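Local structure of putative YfrE protein (Vibrio parahaemolyticus RIMD 2210633, 3BEE) at residues T7-Y18 / A44-I55. The protein is of unknown function but, as a TPR-repeat part of a putative YfrE protein related to CcmH, probably takes part in cytochrome c-type biogenesis. Numbering follows the deposited sequence. Where two conformers were deposited one is given.
Sequences TQLAAKATTLYY and AALSLIANDHFI. With EDO (1,2-ethanediol), chain D.
Tyr17 and Tyr18 reach from the C-terminal end of 7-18 onto 44-55 and meet Leu48, Asn51, Asp52 and Ile55. Leu48 CD1 makes an oblique, off-centre CH-pi contact with the Tyr17 ring, 4.1 Å from its centroid, while Asp52 OD1 and Ile55 CD1 sit at the edge, near the ring plane. One face of the Tyr18 ring receives CD2 of Tyr17, and Thr14 CG2 lies in plane at its edge. Leu48 CD1 also approaches Tyr18 obliquely, touching CE2 at 3.6 Å.

With CG anti to the backbone N (chi1 -175°), Tyr17 extends toward 44-55, where its OH donates a very short hydrogen bond of 2.5 Å to Asp52 OD1. The ring and carboxylate planes stand 87° apart. By contrast, Asn51 ND2 gives Tyr18 OH only a weak bond of 3.5 Å, and Asn51 OD1 accepts from O1 of an ethanediol probably left from crystallisation.

Leu48 is a knob in a hole formed by Ala13, Thr14, Tyr17 and Tyr18; its other methyl, CD2, rests 3.8 Å from Thr14 CA. Toward the N-terminal ends small residues let the backbones close in: Ala10 CB packs 3.7 Å from Ala44 CB, and Ala45 lies beside it. Thr14 OG1 donates to Ala10 O, and a water bridges this hydroxyl to Ala44 O. A second water joins Thr7 OG1, also bonded to Asn42, to Ala44 N.

The axes of 7-18 and 44-55 run roughly parallel, 28° apart, and approach to 9.0 Å; such a near-parallel pair, separated in sequence by helix 26-38, is consistent with the TPR family of this part of the protein. Helix 26-38 packs on Ala13 through Leu31 and Leu32, while Trp66 of helix 59-70 touches Ala50 and Asn51.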
ATOM      1  N   THR A   7       1.109  -7.018  -8.972  1.00 42.50           N
ATOM      2  CA  THR A   7      -0.130  -7.131  -8.205  1.00 41.59           C
ATOM      3  C   THR A   7      -0.240  -8.512  -7.569  1.00 41.42           C
ATOM      4  O   THR A   7      -0.653  -8.626  -6.427  1.00 42.07           O
ATOM      5  CB  THR A   7      -1.372  -6.774  -9.077  1.00 42.55           C
ATOM      6  OG1 THR A   7      -1.211  -5.448  -9.614  1.00 42.11           O
ATOM      7  CG2 THR A   7      -2.659  -6.814  -8.245  1.00 41.19           C
ATOM      8  N   GLN A   8       0.186  -9.554  -8.284  1.00 40.88           N
ATOM      9  CA  GLN A   8       0.244 -10.894  -7.707  1.00 39.82           C
ATOM     10  C   GLN A   8       1.242 -11.019  -6.536  1.00 39.06           C
ATOM     11  O   GLN A   8       0.963 -11.693  -5.552  1.00 38.89           O
ATOM     12  CB  GLN A   8       0.497 -11.942  -8.798  1.00 39.60           C
ATOM     13  CG  GLN A   8      -0.748 -12.149  -9.675  1.00 39.28           C
ATOM     14  CD  GLN A   8      -0.525 -12.998 -10.907  1.00 40.61           C
ATOM     15  OE1 GLN A   8       0.607 -13.206 -11.360  1.00 39.36           O
ATOM     16  NE2 GLN A   8      -1.630 -13.485 -11.482  1.00 39.58           N
ATOM     17  N   LEU A   9       2.400 -10.374  -6.655  1.00 38.20           N
ATOM     18  CA  LEU A   9       3.366 -10.285  -5.567  1.00 37.18           C
ATOM     19  C   LEU A   9       2.774  -9.532  -4.354  1.00 36.18           C
ATOM     20  O   LEU A   9       2.907  -9.977  -3.212  1.00 36.63           O
ATOM     21  CB  LEU A   9       4.664  -9.623  -6.074  1.00 37.63           C
ATOM     22  CG  LEU A   9       5.492 -10.425  -7.120  1.00 36.65           C
ATOM     23  CD1 LEU A   9       6.678  -9.597  -7.607  1.00 38.43           C
ATOM     24  CD2 LEU A   9       5.985 -11.731  -6.572  1.00 34.94           C
ATOM     25  N   ALA A  10       2.081  -8.426  -4.616  1.00 35.56           N
ATOM     26  CA  ALA A  10       1.466  -7.621  -3.565  1.00 34.79           C
ATOM     27  C   ALA A  10       0.315  -8.360  -2.939  1.00 34.63           C
ATOM     28  O   ALA A  10       0.074  -8.203  -1.750  1.00 35.37           O
ATOM     29  CB  ALA A  10       0.990  -6.321  -4.107  1.00 34.90           C
ATOM     30  N   ALA A  11      -0.396  -9.172  -3.724  1.00 33.46           N
ATOM     31  CA  ALA A  11      -1.484  -9.979  -3.176  1.00 32.97           C
ATOM     32  C   ALA A  11      -0.946 -11.045  -2.207  1.00 33.40           C
ATOM     33  O   ALA A  11      -1.545 -11.298  -1.160  1.00 33.64           O
ATOM     34  CB  ALA A  11      -2.317 -10.633  -4.304  1.00 32.53           C
ATOM     35  N   LYS A  12       0.172 -11.691  -2.530  0.50 33.48           N
ATOM     36  CA  LYS A  12       0.716 -12.631  -1.553  0.50 33.43           C
ATOM     37  C   LYS A  12       1.143 -11.867  -0.314  0.50 34.05           C
ATOM     38  O   LYS A  12       0.861 -12.298   0.810  0.50 34.13           O
ATOM     39  CB  LYS A  12       1.875 -13.475  -2.083  0.50 33.56           C
ATOM     40  CG  LYS A  12       2.214 -14.628  -1.107  0.50 33.71           C
ATOM     41  CD  LYS A  12       3.268 -15.595  -1.639  0.50 31.63           C
ATOM     42  CE  LYS A  12       3.599 -16.612  -0.570  0.50 29.04           C
ATOM     43  NZ  LYS A  12       4.425 -17.717  -1.066  0.50 30.08           N
ATOM     44  N   ALA A  13       1.805 -10.727  -0.510  1.00 34.28           N
ATOM     45  CA  ALA A  13       2.203  -9.933   0.656  1.00 34.98           C
ATOM     46  C   ALA A  13       1.002  -9.627   1.540  1.00 35.65           C
ATOM     47  O   ALA A  13       1.099  -9.699   2.766  1.00 37.26           O
ATOM     48  CB  ALA A  13       2.880  -8.641   0.236  1.00 34.73           C
ATOM     49  N   THR A  14      -0.126  -9.281   0.920  1.00 36.44           N
ATOM     50  CA  THR A  14      -1.357  -8.905   1.620  1.00 35.65           C
ATOM     51  C   THR A  14      -1.893 -10.110   2.403  1.00 36.26           C
ATOM     52  O   THR A  14      -2.299  -9.970   3.558  1.00 36.38           O
ATOM     53  CB  THR A  14      -2.424  -8.415   0.619  1.00 35.73           C
ATOM     54  OG1 THR A  14      -1.915  -7.296  -0.114  1.00 35.62           O
ATOM     55  CG2 THR A  14      -3.759  -8.037   1.325  1.00 34.67           C
ATOM     56  N   THR A  15      -1.906 -11.290   1.783  1.00 36.67           N
ATOM     57  CA  THR A  15      -2.331 -12.496   2.488  1.00 37.86           C
ATOM     58  C   THR A  15      -1.451 -12.770   3.724  1.00 38.89           C
ATOM     59  O   THR A  15      -1.962 -12.991   4.818  1.00 38.78           O
ATOM     60  CB  THR A  15      -2.349 -13.735   1.573  1.00 38.02           C
ATOM     61  OG1 THR A  15      -3.270 -13.524   0.500  1.00 38.73           O
ATOM     62  CG2 THR A  15      -2.809 -14.941   2.351  1.00 36.81           C
ATOM     63  N   LEU A  16      -0.133 -12.754   3.545  1.00 39.70           N
ATOM     64  CA  LEU A  16       0.778 -12.993   4.659  1.00 40.99           C
ATOM     65  C   LEU A  16       0.632 -11.941   5.755  1.00 41.61           C
ATOM     66  O   LEU A  16       0.743 -12.276   6.931  1.00 42.77           O
ATOM     67  CB  LEU A  16       2.224 -13.056   4.198  1.00 41.21           C
ATOM     68  CG  LEU A  16       2.607 -14.178   3.247  1.00 42.38           C
ATOM     69  CD1 LEU A  16       3.844 -13.704   2.557  1.00 43.15           C
ATOM     70  CD2 LEU A  16       2.831 -15.510   3.945  1.00 43.15           C
ATOM     71  N   TYR A  17       0.358 -10.692   5.372  1.00 41.00           N
ATOM     72  CA  TYR A  17       0.113  -9.617   6.326  1.00 41.01           C
ATOM     73  C   TYR A  17      -1.153  -9.804   7.188  1.00 41.81           C
ATOM     74  O   TYR A  17      -1.032  -9.967   8.420  1.00 41.36           O
ATOM     75  CB  TYR A  17       0.025  -8.267   5.601  1.00 38.92           C
ATOM     76  CG  TYR A  17      -0.122  -7.066   6.527  1.00 37.34           C
ATOM     77  CD1 TYR A  17       1.001  -6.469   7.095  1.00 35.42           C
ATOM     78  CD2 TYR A  17      -1.379  -6.508   6.804  1.00 36.17           C
ATOM     79  CE1 TYR A  17       0.879  -5.349   7.910  1.00 36.95           C
ATOM     80  CE2 TYR A  17      -1.518  -5.389   7.633  1.00 34.91           C
ATOM     81  CZ  TYR A  17      -0.388  -4.824   8.194  1.00 37.15           C
ATOM     82  OH  TYR A  17      -0.481  -3.735   9.020  1.00 37.14           O
ATOM     83  N   TYR A  18      -2.346  -9.707   6.552  1.00 42.44           N
ATOM     84  CA  TYR A  18      -3.681  -9.685   7.271  1.00 42.44           C
ATOM     85  C   TYR A  18      -4.015 -10.943   8.024  1.00 42.89           C
ATOM     86  O   TYR A  18      -4.741 -10.907   9.056  1.00 43.06           O
ATOM     87  CB  TYR A  18      -4.890  -9.309   6.372  1.00 42.17           C
ATOM     88  CG  TYR A  18      -4.907  -7.830   6.062  1.00 43.23           C
ATOM     89  CD1 TYR A  18      -5.164  -6.887   7.064  1.00 43.88           C
ATOM     90  CD2 TYR A  18      -4.577  -7.367   4.790  1.00 45.04           C
ATOM     91  CE1 TYR A  18      -5.135  -5.491   6.791  1.00 45.13           C
ATOM     92  CE2 TYR A  18      -4.527  -5.997   4.499  1.00 45.34           C
ATOM     93  CZ  TYR A  18      -4.815  -5.070   5.502  1.00 45.21           C
ATOM     94  OH  TYR A  18      -4.751  -3.751   5.210  1.00 44.05           O
ATOM     95  N   ALA A  44      -2.057  -2.136  -5.243  1.00 35.04           N
ATOM     96  CA  ALA A  44      -2.114  -3.142  -4.177  1.00 34.92           C
ATOM     97  C   ALA A  44      -0.962  -2.994  -3.154  1.00 35.15           C
ATOM     98  O   ALA A  44      -1.185  -3.085  -1.953  1.00 34.99           O
ATOM     99  CB  ALA A  44      -2.154  -4.533  -4.756  1.00 33.89           C
ATOM    100  N   ALA A  45       0.254  -2.754  -3.648  1.00 34.63           N
ATOM    101  CA  ALA A  45       1.451  -2.679  -2.820  1.00 34.10           C
ATOM    102  C   ALA A  45       1.487  -1.403  -1.965  1.00 34.49           C
ATOM    103  O   ALA A  45       1.665  -1.471  -0.750  1.00 34.01           O
ATOM    104  CB  ALA A  45       2.698  -2.784  -3.689  1.00 33.83           C
ATOM    105  N   LEU A  46       1.315  -0.243  -2.600  1.00 34.53           N
ATOM    106  CA  LEU A  46       1.350   1.019  -1.892  1.00 35.00           C
ATOM    107  C   LEU A  46       0.187   1.115  -0.924  1.00 35.38           C
ATOM    108  O   LEU A  46       0.292   1.709   0.154  1.00 35.54           O
ATOM    109  CB  LEU A  46       1.313   2.193  -2.880  1.00 35.15           C
ATOM    110  CG  LEU A  46       2.597   2.422  -3.683  1.00 35.16           C
ATOM    111  CD1 LEU A  46       2.446   3.644  -4.612  1.00 36.20           C
ATOM    112  CD2 LEU A  46       3.785   2.608  -2.760  1.00 34.21           C
ATOM    113  N   SER A  47      -0.924   0.515  -1.312  1.00 35.07           N
ATOM    114  CA  SER A  47      -2.082   0.507  -0.469  1.00 36.47           C
ATOM    115  C   SER A  47      -1.856  -0.320   0.815  1.00 35.81           C
ATOM    116  O   SER A  47      -2.217   0.124   1.912  1.00 36.66           O
ATOM    117  CB  SER A  47      -3.309   0.060  -1.279  1.00 36.64           C
ATOM    118  OG  SER A  47      -4.312  -0.322  -0.405  1.00 40.20           O
ATOM    119  N   LEU A  48      -1.223  -1.482   0.704  1.00 33.93           N
ATOM    120  CA  LEU A  48      -0.857  -2.242   1.912  1.00 33.17           C
ATOM    121  C   LEU A  48       0.075  -1.444   2.833  1.00 33.20           C
ATOM    122  O   LEU A  48      -0.101  -1.421   4.053  1.00 33.30           O
ATOM    123  CB  LEU A  48      -0.216  -3.610   1.569  1.00 32.13           C
ATOM    124  CG  LEU A  48       0.057  -4.556   2.754  1.00 32.88           C
ATOM    125  CD1 LEU A  48      -1.237  -4.915   3.469  1.00 35.18           C
ATOM    126  CD2 LEU A  48       0.790  -5.872   2.367  1.00 31.27           C
ATOM    127  N   ILE A  49       1.088  -0.825   2.243  1.00 33.18           N
ATOM    128  CA  ILE A  49       2.060  -0.039   2.994  1.00 32.98           C
ATOM    129  C   ILE A  49       1.380   1.116   3.756  1.00 33.69           C
ATOM    130  O   ILE A  49       1.632   1.312   4.974  1.00 34.39           O
ATOM    131  CB  ILE A  49       3.186   0.475   2.048  1.00 32.67           C
ATOM    132  CG1 ILE A  49       4.082  -0.702   1.574  1.00 31.48           C
ATOM    133  CG2 ILE A  49       4.032   1.603   2.724  1.00 33.33           C
ATOM    134  CD1 ILE A  49       4.934  -0.399   0.305  1.00 31.95           C
ATOM    135  N   ALA A  50       0.533   1.869   3.052  1.00 33.93           N
ATOM    136  CA  ALA A  50      -0.259   2.974   3.669  1.00 35.00           C
ATOM    137  C   ALA A  50      -1.160   2.467   4.778  1.00 35.39           C
ATOM    138  O   ALA A  50      -1.261   3.095   5.813  1.00 36.32           O
ATOM    139  CB  ALA A  50      -1.128   3.693   2.618  1.00 33.27           C
ATOM    140  N   ASN A  51      -1.861   1.360   4.526  1.00 36.21           N
ATOM    141  CA  ASN A  51      -2.785   0.802   5.491  1.00 36.75           C
ATOM    142  C   ASN A  51      -2.022   0.365   6.706  1.00 36.35           C
ATOM    143  O   ASN A  51      -2.474   0.590   7.803  1.00 37.24           O
ATOM    144  CB  ASN A  51      -3.547  -0.414   4.903  1.00 37.81           C
ATOM    145  CG  ASN A  51      -4.615  -0.000   3.906  1.00 40.53           C
ATOM    146  OD1 ASN A  51      -4.928   1.177   3.794  1.00 43.78           O
ATOM    147  ND2 ASN A  51      -5.198  -0.977   3.187  1.00 41.46           N
ATOM    148  N   ASP A  52      -0.866  -0.271   6.509  1.00 35.43           N
ATOM    149  CA  ASP A  52      -0.036  -0.678   7.636  1.00 34.89           C
ATOM    150  C   ASP A  52       0.413   0.515   8.514  1.00 34.97           C
ATOM    151  O   ASP A  52       0.373   0.442   9.747  1.00 34.61           O
ATOM    152  CB  ASP A  52       1.197  -1.464   7.161  1.00 34.01           C
ATOM    153  CG  ASP A  52       2.140  -1.806   8.312  1.00 35.72           C
ATOM    154  OD1 ASP A  52       1.708  -2.544   9.214  1.00 33.23           O
ATOM    155  OD2 ASP A  52       3.312  -1.340   8.322  1.00 38.31           O
ATOM    156  N   HIS A  53       0.880   1.593   7.880  1.00 34.51           N
ATOM    157  CA  HIS A  53       1.132   2.848   8.594  1.00 33.99           C
ATOM    158  C   HIS A  53      -0.118   3.280   9.392  1.00 33.96           C
ATOM    159  O   HIS A  53      -0.046   3.556  10.583  1.00 34.39           O
ATOM    160  CB  HIS A  53       1.535   3.940   7.592  1.00 33.87           C
ATOM    161  CG  HIS A  53       2.933   3.802   7.070  1.00 34.61           C
ATOM    162  ND1 HIS A  53       4.017   3.559   7.895  1.00 36.04           N
ATOM    163  CD2 HIS A  53       3.434   3.904   5.811  1.00 34.24           C
ATOM    164  CE1 HIS A  53       5.128   3.520   7.162  1.00 35.73           C
ATOM    165  NE2 HIS A  53       4.796   3.718   5.898  1.00 35.37           N
ATOM    166  N   PHE A  54      -1.272   3.312   8.732  1.00 33.57           N
ATOM    167  CA  PHE A  54      -2.486   3.819   9.360  1.00 34.03           C
ATOM    168  C   PHE A  54      -2.838   3.014  10.630  1.00 35.26           C
ATOM    169  O   PHE A  54      -3.092   3.591  11.692  1.00 34.76           O
ATOM    170  CB  PHE A  54      -3.639   3.787   8.354  1.00 32.93           C
ATOM    171  CG  PHE A  54      -4.920   4.397   8.868  1.00 34.66           C
ATOM    172  CD1 PHE A  54      -5.210   5.738   8.632  1.00 33.19           C
ATOM    173  CD2 PHE A  54      -5.844   3.615   9.577  1.00 33.88           C
ATOM    174  CE1 PHE A  54      -6.413   6.330   9.114  1.00 35.92           C
ATOM    175  CE2 PHE A  54      -7.065   4.197  10.061  1.00 33.98           C
ATOM    176  CZ  PHE A  54      -7.331   5.548   9.812  1.00 31.37           C
ATOM    177  N   ILE A  55      -2.886   1.690  10.472  1.00 36.08           N
ATOM    178  CA  ILE A  55      -3.132   0.714  11.538  1.00 37.64           C
ATOM    179  C   ILE A  55      -2.154   0.934  12.706  1.00 37.54           C
ATOM    180  O   ILE A  55      -2.506   0.749  13.886  1.00 37.34           O
ATOM    181  CB  ILE A  55      -2.902  -0.734  10.941  1.00 37.73           C
ATOM    182  CG1 ILE A  55      -4.058  -1.125  10.022  1.00 39.49           C
ATOM    183  CG2 ILE A  55      -2.666  -1.800  12.025  1.00 39.59           C
ATOM    184  CD1 ILE A  55      -3.781  -2.449   9.226  1.00 38.90           C
TER
HETATM  185  C1  EDO D 302      -7.746   2.518   6.103  1.00 54.97           C
HETATM  186  O1  EDO D 302      -6.463   1.909   5.837  1.00 57.19           O
HETATM  187  C2  EDO D 302      -7.845   3.899   5.465  1.00 51.14           C
HETATM  188  O2  EDO D 302      -8.753   4.695   6.235  1.00 52.14           O
HETATM  189  O   HOH W   1      -2.661  -3.119  -8.005  1.00 49.30           O
HETATM  190  O   HOH W   2      -2.975  -4.563  -0.858  1.00 39.59           O